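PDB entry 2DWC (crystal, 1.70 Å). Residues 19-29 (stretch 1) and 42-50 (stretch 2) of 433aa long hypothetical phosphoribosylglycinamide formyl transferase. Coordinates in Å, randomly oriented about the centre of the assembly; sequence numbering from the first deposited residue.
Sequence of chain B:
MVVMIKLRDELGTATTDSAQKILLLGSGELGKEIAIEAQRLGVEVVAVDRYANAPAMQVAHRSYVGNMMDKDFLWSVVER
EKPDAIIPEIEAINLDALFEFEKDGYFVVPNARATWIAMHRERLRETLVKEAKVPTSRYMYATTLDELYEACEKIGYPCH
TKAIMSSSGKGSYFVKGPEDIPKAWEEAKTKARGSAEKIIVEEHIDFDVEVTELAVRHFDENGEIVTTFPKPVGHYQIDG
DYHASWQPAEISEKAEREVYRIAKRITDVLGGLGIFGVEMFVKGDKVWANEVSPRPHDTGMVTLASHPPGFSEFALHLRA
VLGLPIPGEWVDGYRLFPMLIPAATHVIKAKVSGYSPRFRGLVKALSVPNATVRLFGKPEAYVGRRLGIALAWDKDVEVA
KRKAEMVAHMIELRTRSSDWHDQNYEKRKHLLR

Stretch 1 19-29: AQKILLLGSGE
Stretch 2 42-50: GVEVVAVDR

Two neighbouring strands of one sheet run in the same direction here, their axes 4.7 Å apart at closest approach and their N-to-C directions 15° apart. The register pairs Lys-21 with Glu-44, Ile-22 with Val-45, Leu-23 with Val-46, Leu-24 with Ala-47 and Leu-25 with Val-48, with CA-CA separations of 4.5 to 5.2 Å. The paired residues have extended backbones, with phi from -146° (Lys-21) to -77° (Glu-44) and psi from 97° (Leu-25) to 151° (Ile-22).

As in any parallel ladder, alternate residues of stretch 1 use both N and O toward the partner strand. Glu-44 N donates to Gln-20 O (2.9 Å), Ile-22 N to Glu-44 O (2.9 Å), Val-46 N to Ile-22 O (3.0 Å), Leu-24 N to Val-46 O (2.8 Å), Val-48 N to Leu-24 O (2.8 Å) and Gly-26 N to Val-48 O (2.8 Å). Between these rungs, CA-H...O contacts bring Lys-21 CA to 3.2 Å from Glu-44 O and Leu-23 CA to 3.4 Å from Val-46 O.

The apolar side chains pack on both faces. On the face of Leu-23, Leu-25, Val-46 and Val-48, Leu-23 (chi1 t, chi2 p) sends CD1 to 3.5 Å from Val-46 CG1 and 3.6 Å from Val-48 CG2, while Leu-25 (m, t) places CD2 3.8 Å from Val-48 CG2. The beta-branched valines, all chi1 t, suit the extended backbone. On the other face, Ile-22 (p, t) sets CG1 4.0 Å from Val-45 CG2, and Leu-24 (m, t) sets CD1 3.8 Å from Val-45 CG1. Ala-47, with its small methyl, lies 3.4 Å (CB) from Ser-27 OG.

Charge appears at the start of the ladder. Lys-21 (t, t, m, t) and Glu-44 (t, t, chi3 140°) share a face, but Lys-21 NZ and Glu-44 OE1 are 4.3 Å apart, beyond a salt bridge. Water 2 links them, accepting from Lys-21 NZ (2.7 Å) and donating to Glu-44 OE1 (3.1 Å). Water 1 accepts from Gln-20 N (2.9 Å) and also lies 2.9 Å from Gly-42 O.

Beyond the strand, Gly-26 adopts phi/psi 115/120, where a CB would jam against the preceding carbonyl oxygen. Ser-27 (-122/36, chi1 m) follows: its N donates to Asp-49 OD2 at 2.7 Å and 173°, and its OG makes a weak bond to Val-48 O at 2.8 Å. Asp-49 (chi1 -148°, chi2 -45°) suits this place because its carboxylate offers two acceptors: OD2 takes the Ser-27 N bond across the strands, while OD1 accepts from Arg-50 N at 2.6 Å within its own stretch. Gly-28 then occupies the N-cap position before a helix.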

ATOM      1  N   ALA B  19      -2.762  18.268  11.783  1.00 15.80           N
ATOM      2  CA  ALA B  19      -1.982  17.573  10.774  1.00 14.55           C
ATOM      3  C   ALA B  19      -0.504  17.862  10.627  1.00 13.67           C
ATOM      4  O   ALA B  19      -0.075  19.024  10.795  1.00 15.86           O
ATOM      5  CB  ALA B  19      -2.612  17.846   9.373  1.00 13.88           C
ATOM      6  N   GLN B  20       0.263  16.804  10.303  1.00 13.09           N
ATOM      7  CA  GLN B  20       1.651  16.977   9.871  1.00 11.76           C
ATOM      8  C   GLN B  20       1.460  17.036   8.327  1.00 14.56           C
ATOM      9  O   GLN B  20       0.455  16.545   7.816  1.00 16.03           O
ATOM     10  CB  GLN B  20       2.515  15.791  10.205  1.00 15.20           C
ATOM     11  CG  GLN B  20       3.182  16.024  11.571  1.00 14.58           C
ATOM     12  CD  GLN B  20       2.130  15.941  12.666  1.00 15.20           C
ATOM     13  OE1 GLN B  20       1.336  15.016  12.666  1.00 16.65           O
ATOM     14  NE2 GLN B  20       2.096  16.931  13.558  1.00 18.70           N
ATOM     15  N   LYS B  21       2.428  17.593   7.601  1.00 14.41           N
ATOM     16  CA  LYS B  21       2.239  17.764   6.149  1.00 13.78           C
ATOM     17  C   LYS B  21       3.569  17.601   5.400  1.00 14.90           C
ATOM     18  O   LYS B  21       4.613  18.106   5.844  1.00 15.09           O
ATOM     19  CB  LYS B  21       1.710  19.201   5.889  1.00 13.06           C
ATOM     20  CG  LYS B  21       1.397  19.485   4.392  1.00 16.77           C
ATOM     21  CD  LYS B  21       1.122  21.001   4.224  1.00 18.96           C
ATOM     22  CE  LYS B  21      -0.150  21.370   4.968  1.00 21.52           C
ATOM     23  NZ  LYS B  21      -0.436  22.843   4.837  1.00 18.16           N
ATOM     24  N   ILE B  22       3.549  16.822   4.328  1.00 13.63           N
ATOM     25  CA  ILE B  22       4.761  16.724   3.507  1.00 11.41           C
ATOM     26  C   ILE B  22       4.489  17.407   2.182  1.00 12.89           C
ATOM     27  O   ILE B  22       3.344  17.446   1.738  1.00 15.65           O
ATOM     28  CB  ILE B  22       5.165  15.266   3.228  1.00 12.87           C
ATOM     29  CG1 ILE B  22       4.036  14.502   2.487  1.00 12.78           C
ATOM     30  CG2 ILE B  22       5.545  14.594   4.581  1.00 13.55           C
ATOM     31  CD1 ILE B  22       4.477  13.052   2.111  1.00 16.19           C
ATOM     32  N   LEU B  23       5.553  17.948   1.561  1.00 12.25           N
ATOM     33  CA  LEU B  23       5.442  18.635   0.284  1.00 10.33           C
ATOM     34  C   LEU B  23       6.354  17.852  -0.674  1.00 13.12           C
ATOM     35  O   LEU B  23       7.578  17.846  -0.502  1.00 15.41           O
ATOM     36  CB  LEU B  23       5.930  20.102   0.417  1.00 12.75           C
ATOM     37  CG  LEU B  23       5.811  20.889  -0.882  1.00 13.11           C
ATOM     38  CD1 LEU B  23       4.339  21.065  -1.299  1.00 14.94           C
ATOM     39  CD2 LEU B  23       6.480  22.258  -0.680  1.00 14.65           C
ATOM     40  N   LEU B  24       5.727  17.164  -1.629  1.00 12.33           N
ATOM     41  CA  LEU B  24       6.481  16.384  -2.617  1.00 14.52           C
ATOM     42  C   LEU B  24       6.860  17.271  -3.811  1.00 14.41           C
ATOM     43  O   LEU B  24       5.971  17.810  -4.459  1.00 15.82           O
ATOM     44  CB  LEU B  24       5.610  15.217  -3.131  1.00 12.82           C
ATOM     45  CG  LEU B  24       5.234  14.224  -2.015  1.00 17.71           C
ATOM     46  CD1 LEU B  24       4.275  13.194  -2.600  1.00 16.27           C
ATOM     47  CD2 LEU B  24       6.491  13.469  -1.519  1.00 20.01           C
ATOM     48  N   LEU B  25       8.157  17.483  -4.064  1.00 16.15           N
ATOM     49  CA  LEU B  25       8.567  18.274  -5.246  1.00 15.42           C
ATOM     50  C   LEU B  25       8.907  17.224  -6.299  1.00 18.99           C
ATOM     51  O   LEU B  25      10.038  16.691  -6.346  1.00 16.69           O
ATOM     52  CB  LEU B  25       9.740  19.185  -4.906  1.00 16.70           C
ATOM     53  CG  LEU B  25       9.383  20.198  -3.794  1.00 17.53           C
ATOM     54  CD1 LEU B  25      10.611  21.185  -3.643  1.00 18.21           C
ATOM     55  CD2 LEU B  25       8.083  21.034  -4.086  1.00 16.94           C
ATOM     56  N   GLY B  26       7.927  16.936  -7.181  1.00 16.22           N
ATOM     57  CA  GLY B  26       8.092  15.839  -8.128  1.00 16.09           C
ATOM     58  C   GLY B  26       7.036  14.841  -7.712  1.00 19.51           C
ATOM     59  O   GLY B  26       7.040  14.353  -6.568  1.00 19.33           O
ATOM     60  N   SER B  27       6.102  14.534  -8.626  1.00 16.04           N
ATOM     61  CA  SER B  27       4.976  13.684  -8.276  1.00 13.40           C
ATOM     62  C   SER B  27       4.876  12.441  -9.131  1.00 16.28           C
ATOM     63  O   SER B  27       3.781  12.013  -9.487  1.00 16.59           O
ATOM     64  CB  SER B  27       3.677  14.510  -8.402  1.00 16.39           C
ATOM     65  OG  SER B  27       3.733  15.639  -7.508  1.00 16.86           O
ATOM     66  N   GLY B  28       6.034  11.882  -9.492  1.00 14.99           N
ATOM     67  CA  GLY B  28       6.034  10.635 -10.265  1.00 17.69           C
ATOM     68  C   GLY B  28       5.686   9.405  -9.408  1.00 18.39           C
ATOM     69  O   GLY B  28       5.181   9.525  -8.283  1.00 16.25           O
ATOM     70  N   GLU B  29       5.983   8.212  -9.946  1.00 15.96           N
ATOM     71  CA  GLU B  29       5.635   6.986  -9.269  1.00 15.70           C
ATOM     72  C   GLU B  29       6.278   6.829  -7.882  1.00 15.36           C
ATOM     73  O   GLU B  29       5.681   6.186  -7.022  1.00 17.06           O
ATOM     74  CB  GLU B  29       5.981   5.784 -10.159  1.00 16.06           C
ATOM     75  CG  GLU B  29       7.443   5.745 -10.607  1.00 20.05           C
ATOM     76  CD  GLU B  29       7.715   6.354 -12.011  1.00 31.07           C
ATOM     77  OE1 GLU B  29       7.156   7.421 -12.403  1.00 25.17           O
ATOM     78  OE2 GLU B  29       8.551   5.750 -12.712  1.00 24.93           O
ATOM     79  N   GLY B  42      -2.232   8.929   8.086  1.00 13.22           N
ATOM     80  CA  GLY B  42      -2.990  10.131   8.349  1.00 13.96           C
ATOM     81  C   GLY B  42      -2.180  11.420   8.213  1.00 15.11           C
ATOM     82  O   GLY B  42      -2.525  12.429   8.839  1.00 15.08           O
ATOM     83  N   VAL B  43      -1.119  11.388   7.407  1.00 13.86           N
ATOM     84  CA  VAL B  43      -0.270  12.559   7.186  1.00 15.17           C
ATOM     85  C   VAL B  43      -0.756  13.289   5.921  1.00 16.97           C
ATOM     86  O   VAL B  43      -1.061  12.654   4.906  1.00 15.11           O
ATOM     87  CB  VAL B  43       1.195  12.150   7.045  1.00 13.01           C
ATOM     88  CG1 VAL B  43       2.065  13.369   6.611  1.00 13.01           C
ATOM     89  CG2 VAL B  43       1.697  11.656   8.467  1.00 17.41           C
ATOM     90  N   GLU B  44      -0.823  14.619   6.007  1.00 13.82           N
ATOM     91  CA  GLU B  44      -1.342  15.415   4.902  1.00 12.53           C
ATOM     92  C   GLU B  44      -0.287  15.516   3.807  1.00 10.60           C
ATOM     93  O   GLU B  44       0.879  15.763   4.084  1.00 13.61           O
ATOM     94  CB  GLU B  44      -1.720  16.806   5.431  1.00 12.01           C
ATOM     95  CG  GLU B  44      -2.564  17.635   4.410  1.00 16.10           C
ATOM     96  CD  GLU B  44      -3.377  18.751   5.071  1.00 18.15           C
ATOM     97  OE1 GLU B  44      -3.455  19.851   4.477  1.00 17.67           O
ATOM     98  OE2 GLU B  44      -3.962  18.526   6.164  1.00 16.12           O
ATOM     99  N   VAL B  45      -0.708  15.387   2.549  1.00 13.30           N
ATOM    100  CA  VAL B  45       0.232  15.406   1.415  1.00 13.93           C
ATOM    101  C   VAL B  45      -0.091  16.471   0.381  1.00 14.50           C
ATOM    102  O   VAL B  45      -1.229  16.542  -0.087  1.00 14.57           O
ATOM    103  CB  VAL B  45       0.176  14.057   0.627  1.00 14.28           C
ATOM    104  CG1 VAL B  45       1.216  14.045  -0.512  1.00 13.43           C
ATOM    105  CG2 VAL B  45       0.476  12.906   1.585  1.00 15.17           C
ATOM    106  N   VAL B  46       0.907  17.276   0.026  1.00 13.66           N
ATOM    107  CA  VAL B  46       0.720  18.266  -1.022  1.00 11.65           C
ATOM    108  C   VAL B  46       1.763  17.840  -2.070  1.00 12.14           C
ATOM    109  O   VAL B  46       2.937  17.658  -1.748  1.00 13.58           O
ATOM    110  CB  VAL B  46       0.997  19.661  -0.519  1.00 15.51           C
ATOM    111  CG1 VAL B  46       0.889  20.650  -1.673  1.00 15.84           C
ATOM    112  CG2 VAL B  46      -0.018  20.002   0.519  1.00 14.86           C
ATOM    113  N   ALA B  47       1.298  17.662  -3.309  1.00 13.70           N
ATOM    114  CA  ALA B  47       2.161  17.174  -4.392  1.00 14.22           C
ATOM    115  C   ALA B  47       2.349  18.236  -5.451  1.00 14.10           C
ATOM    116  O   ALA B  47       1.369  18.801  -5.933  1.00 16.27           O
ATOM    117  CB  ALA B  47       1.472  15.925  -5.020  1.00 14.91           C
ATOM    118  N   VAL B  48       3.592  18.439  -5.856  1.00 11.90           N
ATOM    119  CA  VAL B  48       3.924  19.452  -6.862  1.00 15.72           C
ATOM    120  C   VAL B  48       4.610  18.825  -8.064  1.00 16.25           C
ATOM    121  O   VAL B  48       5.422  17.895  -7.929  1.00 15.85           O
ATOM    122  CB  VAL B  48       4.929  20.488  -6.240  1.00 12.58           C
ATOM    123  CG1 VAL B  48       5.219  21.683  -7.216  1.00 14.69           C
ATOM    124  CG2 VAL B  48       4.339  21.016  -4.904  1.00 15.15           C
ATOM    125  N   ASP B  49       4.278  19.314  -9.252  1.00 12.66           N
ATOM    126  CA  ASP B  49       4.997  18.875 -10.437  1.00 14.64           C
ATOM    127  C   ASP B  49       4.710  19.848 -11.584  1.00 17.62           C
ATOM    128  O   ASP B  49       3.996  20.834 -11.391  1.00 16.91           O
ATOM    129  CB  ASP B  49       4.669  17.424 -10.839  1.00 15.22           C
ATOM    130  CG  ASP B  49       5.862  16.723 -11.497  1.00 19.33           C
ATOM    131  OD1 ASP B  49       6.538  17.327 -12.385  1.00 19.52           O
ATOM    132  OD2 ASP B  49       6.105  15.527 -11.179  1.00 18.25           O
ATOM    133  N   ARG B  50       5.286  19.589 -12.752  1.00 14.56           N
ATOM    134  CA  ARG B  50       5.107  20.498 -13.890  1.00 15.60           C
ATOM    135  C   ARG B  50       3.892  20.216 -14.723  1.00 16.71           C
ATOM    136  O   ARG B  50       3.596  20.978 -15.681  1.00 17.80           O
ATOM    137  CB  ARG B  50       6.365  20.480 -14.800  1.00 18.24           C
ATOM    138  CG  ARG B  50       6.615  19.125 -15.381  1.00 20.58           C
ATOM    139  CD  ARG B  50       7.976  19.068 -16.111  1.00 32.09           C
ATOM    140  NE  ARG B  50       8.084  20.086 -17.149  1.00 45.63           N
ATOM    141  CZ  ARG B  50       7.368  20.096 -18.274  1.00 52.03           C
ATOM    142  NH1 ARG B  50       6.466  19.140 -18.517  1.00 51.79           N
ATOM    143  NH2 ARG B  50       7.592  21.037 -19.185  1.00 52.29           N
TER
HETATM  144  O   HOH W   1      -0.738  14.127  10.293  1.00 16.52           O
HETATM  145  O   HOH W   2      -2.870  22.500   6.049  1.00 29.13           O